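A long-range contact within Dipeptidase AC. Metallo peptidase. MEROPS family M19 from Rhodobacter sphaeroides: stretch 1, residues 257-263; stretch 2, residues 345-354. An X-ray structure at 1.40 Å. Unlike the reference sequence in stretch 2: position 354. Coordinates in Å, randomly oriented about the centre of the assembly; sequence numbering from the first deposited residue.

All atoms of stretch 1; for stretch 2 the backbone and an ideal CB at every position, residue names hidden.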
ATOM      1  N   SER A 257      -4.064  16.353  -9.737  1.00 15.75           N
ATOM      2  CA  SER A 257      -4.262  16.597  -8.310  1.00 15.29           C
ATOM      3  C   SER A 257      -2.953  16.737  -7.535  1.00 14.00           C
ATOM      4  O   SER A 257      -2.986  16.939  -6.324  1.00 14.25           O
ATOM      5  CB  SER A 257      -5.085  15.464  -7.692  1.00 13.33           C
ATOM      6  OG  SER A 257      -4.289  14.306  -7.476  1.00 12.86           O
ATOM      7  N   ARG A 258      -1.816  16.623  -8.223  1.00 17.46           N
ATOM      8  CA  ARG A 258      -0.498  16.622  -7.576  1.00 15.12           C
ATOM      9  C   ARG A 258      -0.386  15.451  -6.607  1.00 12.77           C
ATOM     10  O   ARG A 258       0.084  15.600  -5.474  1.00 13.75           O
ATOM     11  CB  ARG A 258      -0.228  17.938  -6.846  1.00 21.30           C
ATOM     12  CG  ARG A 258      -0.370  19.180  -7.714  1.00 25.03           C
ATOM     13  CD  ARG A 258      -0.105  20.433  -6.886  1.00 28.80           C
ATOM     14  NE  ARG A 258       1.266  20.479  -6.380  1.00 38.36           N
ATOM     15  CZ  ARG A 258       1.636  21.112  -5.269  1.00 37.80           C
ATOM     16  NH1 ARG A 258       0.735  21.748  -4.530  1.00 39.10           N
ATOM     17  NH2 ARG A 258       2.910  21.102  -4.891  1.00 35.87           N
ATOM     18  N   GLY A 259      -0.815  14.285  -7.078  1.00 12.15           N
ATOM     19  CA  GLY A 259      -0.923  13.101  -6.241  1.00 12.59           C
ATOM     20  C   GLY A 259       0.305  12.207  -6.194  1.00 11.61           C
ATOM     21  O   GLY A 259       1.438  12.668  -6.278  1.00 13.69           O
ATOM     22  N   MET A 260       0.080  10.909  -6.029  1.00 10.02           N
ATOM     23  CA  MET A 260       1.196   9.998  -5.808  1.00  9.66           C
ATOM     24  C   MET A 260       0.765   8.577  -6.097  1.00  9.58           C
ATOM     25  O   MET A 260      -0.354   8.161  -5.742  1.00 10.73           O
ATOM     26  CB  MET A 260       1.644  10.111  -4.344  1.00 11.26           C
ATOM     27  CG  MET A 260       2.880   9.295  -3.981  1.00 11.42           C
ATOM     28  SD  MET A 260       4.462   9.891  -4.708  1.00  8.65           S
ATOM     29  CE  MET A 260       5.587   8.723  -3.930  1.00 13.17           C
ATOM     30  N   VAL A 261       1.652   7.839  -6.766  1.00  9.86           N
ATOM     31  CA  VAL A 261       1.444   6.410  -6.978  1.00  9.58           C
ATOM     32  C   VAL A 261       2.662   5.649  -6.490  1.00  9.90           C
ATOM     33  O   VAL A 261       3.795   5.971  -6.861  1.00  9.29           O
ATOM     34  CB  VAL A 261       1.166   6.068  -8.462  1.00 11.57           C
ATOM     35  CG1 VAL A 261       1.093   4.551  -8.650  1.00 12.57           C
ATOM     36  CG2 VAL A 261      -0.135   6.717  -8.917  1.00 12.11           C
ATOM     37  N   GLY A 262       2.427   4.653  -5.638  1.00  9.15           N
ATOM     38  CA  GLY A 262       3.492   3.769  -5.205  1.00  9.81           C
ATOM     39  C   GLY A 262       3.542   2.501  -6.042  1.00  9.83           C
ATOM     40  O   GLY A 262       2.523   1.829  -6.221  1.00  8.67           O
ATOM     41  N   LEU A 263       4.727   2.183  -6.563  1.00  9.04           N
ATOM     42  CA  LEU A 263       4.928   0.974  -7.353  1.00  9.21           C
ATOM     43  C   LEU A 263       4.767  -0.292  -6.516  1.00  9.26           C
ATOM     44  O   LEU A 263       5.499  -0.500  -5.550  1.00  9.64           O
ATOM     45  CB  LEU A 263       6.320   0.985  -7.983  1.00  9.60           C
ATOM     46  CG  LEU A 263       6.591  -0.180  -8.943  1.00  9.40           C
ATOM     47  CD1 LEU A 263       6.033   0.097 -10.327  1.00 11.74           C
ATOM     48  CD2 LEU A 263       8.095  -0.476  -9.005  1.00 13.39           C
ATOM     49  N   UNK A 345      11.765  10.986  -1.228  1.00 11.13           N
ATOM     50  CA  UNK A 345      11.396  12.405  -1.187  1.00 12.52           C
ATOM     51  C   UNK A 345       9.964  12.649  -1.651  1.00 12.53           C
ATOM     52  O   UNK A 345       9.261  13.496  -1.103  1.00 12.61           O
ATOM     53  CB  UNK A 345      12.359  13.220  -2.052  1.00 12.52           C
ATOM     54  N   UNK A 346       9.526  11.908  -2.661  1.00 10.93           N
ATOM     55  CA  UNK A 346       8.173  12.097  -3.172  1.00 10.97           C
ATOM     56  C   UNK A 346       7.104  11.770  -2.124  1.00 10.89           C
ATOM     57  O   UNK A 346       6.131  12.509  -1.985  1.00 11.24           O
ATOM     58  CB  UNK A 346       7.963  11.229  -4.415  1.00 10.97           C
ATOM     59  N   UNK A 347       7.264  10.663  -1.402  1.00 11.12           N
ATOM     60  CA  UNK A 347       6.321  10.374  -0.324  1.00 12.27           C
ATOM     61  C   UNK A 347       6.311  11.488   0.706  1.00 10.79           C
ATOM     62  O   UNK A 347       5.244  11.888   1.167  1.00 10.74           O
ATOM     63  CB  UNK A 347       6.665   9.043   0.348  1.00 12.27           C
ATOM     64  N   UNK A 348       7.488  11.979   1.086  1.00 10.51           N
ATOM     65  CA  UNK A 348       7.526  13.005   2.125  1.00 10.56           C
ATOM     66  C   UNK A 348       6.807  14.272   1.675  1.00 13.84           C
ATOM     67  O   UNK A 348       6.081  14.883   2.457  1.00 12.22           O
ATOM     68  CB  UNK A 348       8.973  13.328   2.501  1.00 10.56           C
ATOM     69  N   UNK A 349       7.012  14.665   0.421  1.00 12.81           N
ATOM     70  CA  UNK A 349       6.295  15.796  -0.142  1.00 13.46           C
ATOM     71  C   UNK A 349       4.793  15.562  -0.162  1.00 13.96           C
ATOM     72  O   UNK A 349       4.019  16.446   0.196  1.00 12.93           O
ATOM     73  CB  UNK A 349       6.797  16.085  -1.558  1.00 13.46           C
ATOM     74  N   UNK A 350       4.377  14.371  -0.590  1.00 12.34           N
ATOM     75  CA  UNK A 350       2.963  14.019  -0.611  1.00 11.46           C
ATOM     76  C   UNK A 350       2.347  14.144   0.793  1.00 10.88           C
ATOM     77  O   UNK A 350       1.236  14.671   0.958  1.00 11.39           O
ATOM     78  CB  UNK A 350       2.781  12.598  -1.148  1.00 11.46           C
ATOM     79  N   UNK A 351       3.060  13.657   1.802  1.00 12.25           N
ATOM     80  CA  UNK A 351       2.549  13.736   3.167  1.00 12.41           C
ATOM     81  C   UNK A 351       2.339  15.185   3.572  1.00 14.14           C
ATOM     82  O   UNK A 351       1.339  15.516   4.198  1.00 14.36           O
ATOM     83  CB  UNK A 351       3.504  13.046   4.143  1.00 12.41           C
ATOM     84  N   UNK A 352       3.267  16.054   3.187  1.00 14.51           N
ATOM     85  CA  UNK A 352       3.155  17.465   3.543  1.00 15.44           C
ATOM     86  C   UNK A 352       1.973  18.107   2.820  1.00 15.23           C
ATOM     87  O   UNK A 352       1.233  18.909   3.405  1.00 17.36           O
ATOM     88  CB  UNK A 352       4.450  18.207   3.208  1.00 15.44           C
ATOM     89  N   UNK A 353       1.771  17.734   1.557  1.00 15.35           N
ATOM     90  CA  UNK A 353       0.639  18.252   0.800  1.00 14.42           C
ATOM     91  C   UNK A 353      -0.708  17.781   1.334  1.00 17.47           C
ATOM     92  O   UNK A 353      -1.726  18.436   1.117  1.00 20.82           O
ATOM     93  CB  UNK A 353       0.774  17.845  -0.669  1.00 14.42           C
ATOM     94  N   UNK A 354      -0.713  16.653   2.038  1.00 15.20           N
ATOM     95  CA  UNK A 354      -1.954  16.019   2.479  1.00 13.88           C
ATOM     96  C   UNK A 354      -2.294  16.348   3.924  1.00 14.84           C
ATOM     97  O   UNK A 354      -3.438  16.684   4.249  1.00 15.32           O
ATOM     98  CB  UNK A 354      -1.855  14.502   2.309  1.00 13.88           C
TER

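Stretch 2 is helical from end to end and runs against strand 260-263 at 144°, with the axes 9.5 Å apart at their closest. Met260 is the side chain that the strand sends toward the helix; Arg258 adds a carbonyl and a long arm.

Position 345 points its CB away, with nothing of stretch 1 within 5.5 Å, so the contact leaves the choice open. It is Glu345.

At 346 the CB points toward the strand and already lies 3.5 Å from Met260 CE. A small or slender side chain that bends past the methyl would suit: Ala, Ser, Asn or Asp. It is Asn346, in the m rotamer, its CB packed at 3.5 Å on Met260 CE and its amide ND2 hydrogen-bonded elsewhere in the structure.

At 347 the CB points sideways, 4.4 Å from Met260 CE. A long or flat group could swing across the Met260 side chain and reach Gly262, where no side chain blocks the way; Leu, Met, Phe or Trp would all be reasonable. It is Trp347. Met260 lies over one face of the indole: its CE sits 3.5 Å from the centroid of the five-membered ring, almost on the ring normal, while Met260 CG meets Trp347 CZ3 at 3.7 Å. Beyond, Trp347 CZ2 is 4.3 Å from Gly262 CA. An ideal CB on Gly262 would come within 3.4 Å of that same CZ2, so the bare glycine gives the indole its room.

Positions 348 and 349 are out of reach and unconstrained by stretch 1. They are Tyr348 and Gly349.

At 350 the CB points toward the strand, 4.2 Å from Met260 CB, and the CA of 350 is 6.8 Å from Met260 CA, the register point of the contact. A medium apolar side chain fits: Leu, Ile, Val or Met. It is Leu350, its CG 3.7 Å from Met260 CB.

Positions 351 and 352 are again out of reach, and stretch 1 sets no preference there: Leu351 and Glu352.

At 353 the CB points toward stretch 1, with Arg258 O 5.3 Å away. That carbonyl asks for a donor on a long arm, so Lys, Gln or Arg could answer. It is Arg353, whose NE and NH2 both hydrogen-bond to Arg258 O, at 3.0 and 2.9 Å. Its CD also lies over one face of the Arg258 guanidinium, 3.5 Å from Arg258 NH2, so two like charges pack through an aliphatic segment.

Position 354 is out of reach, so stretch 1 would accept many side chains. It is Thr354, where the reference has Ser; its OG1 donates to Leu350 O at 2.9 Å.

Stretch 2 345-354: ENWYGLLERT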
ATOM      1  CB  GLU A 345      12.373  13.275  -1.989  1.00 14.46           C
ATOM      2  CG  GLU A 345      13.794  13.293  -1.436  1.00 15.19           C
ATOM      3  CD  GLU A 345      14.732  14.151  -2.265  1.00 15.18           C
ATOM      4  OE1 GLU A 345      14.322  14.612  -3.349  1.00 17.11           O
ATOM      5  OE2 GLU A 345      15.892  14.348  -1.842  1.00 20.98           O
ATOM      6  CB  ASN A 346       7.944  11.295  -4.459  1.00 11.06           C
ATOM      7  CG  ASN A 346       8.703  11.871  -5.643  1.00 12.91           C
ATOM      8  OD1 ASN A 346       9.208  12.990  -5.580  1.00 13.12           O
ATOM      9  ND2 ASN A 346       8.783  11.117  -6.726  1.00 12.08           N
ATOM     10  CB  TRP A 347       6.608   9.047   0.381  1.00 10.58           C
ATOM     11  CG  TRP A 347       5.938   7.890  -0.300  1.00  9.71           C
ATOM     12  CD1 TRP A 347       6.544   6.790  -0.846  1.00  9.66           C
ATOM     13  CD2 TRP A 347       4.530   7.730  -0.534  1.00 10.65           C
ATOM     14  NE1 TRP A 347       5.603   5.955  -1.393  1.00  9.51           N
ATOM     15  CE2 TRP A 347       4.357   6.506  -1.215  1.00  8.30           C
ATOM     16  CE3 TRP A 347       3.399   8.504  -0.231  1.00 10.50           C
ATOM     17  CZ2 TRP A 347       3.100   6.032  -1.598  1.00  9.78           C
ATOM     18  CZ3 TRP A 347       2.147   8.026  -0.605  1.00 11.11           C
ATOM     19  CH2 TRP A 347       2.012   6.801  -1.286  1.00  9.86           C
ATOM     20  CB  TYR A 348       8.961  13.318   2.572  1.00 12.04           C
ATOM     21  CG  TYR A 348       9.730  12.153   3.164  1.00 12.28           C
ATOM     22  CD1 TYR A 348       9.087  11.000   3.603  1.00 11.86           C
ATOM     23  CD2 TYR A 348      11.112  12.217   3.291  1.00 12.96           C
ATOM     24  CE1 TYR A 348       9.802   9.940   4.145  1.00 11.18           C
ATOM     25  CE2 TYR A 348      11.837  11.159   3.827  1.00 13.01           C
ATOM     26  CZ  TYR A 348      11.175  10.023   4.253  1.00 11.76           C
ATOM     27  OH  TYR A 348      11.886   8.974   4.788  1.00 13.74           O
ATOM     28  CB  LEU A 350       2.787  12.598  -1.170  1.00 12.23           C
ATOM     29  CG  LEU A 350       1.360  12.025  -1.221  1.00  9.61           C
ATOM     30  CD1 LEU A 350       0.885  11.529   0.145  1.00 11.80           C
ATOM     31  CD2 LEU A 350       0.368  13.030  -1.804  1.00 11.99           C
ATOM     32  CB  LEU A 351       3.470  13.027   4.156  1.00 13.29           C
ATOM     33  CG  LEU A 351       3.628  11.517   3.951  1.00 13.77           C
ATOM     34  CD1 LEU A 351       4.651  10.967   4.943  1.00 15.09           C
ATOM     35  CD2 LEU A 351       2.287  10.796   4.066  1.00 15.92           C
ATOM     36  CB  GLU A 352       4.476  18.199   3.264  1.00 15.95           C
ATOM     37  CG  GLU A 352       5.597  17.756   4.198  1.00 16.13           C
ATOM     38  CD  GLU A 352       6.956  18.337   3.841  1.00 19.49           C
ATOM     39  OE1 GLU A 352       7.782  18.488   4.765  1.00 19.87           O
ATOM     40  OE2 GLU A 352       7.192  18.638   2.652  1.00 21.85           O
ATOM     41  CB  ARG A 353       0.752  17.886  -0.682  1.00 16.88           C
ATOM     42  CG  ARG A 353       1.954  18.480  -1.385  1.00 19.97           C
ATOM     43  CD  ARG A 353       1.795  18.445  -2.900  1.00 23.13           C
ATOM     44  NE  ARG A 353       1.718  17.095  -3.467  1.00 17.78           N
ATOM     45  CZ  ARG A 353       2.761  16.278  -3.592  1.00 16.35           C
ATOM     46  NH1 ARG A 353       3.959  16.652  -3.167  1.00 19.85           N
ATOM     47  NH2 ARG A 353       2.605  15.081  -4.137  1.00 16.95           N
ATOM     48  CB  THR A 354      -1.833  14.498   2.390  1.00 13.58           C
ATOM     49  OG1 THR A 354      -1.626  14.136   1.024  1.00 11.85           O
ATOM     50  CG2 THR A 354      -3.102  13.831   2.889  1.00 14.10           C
TER
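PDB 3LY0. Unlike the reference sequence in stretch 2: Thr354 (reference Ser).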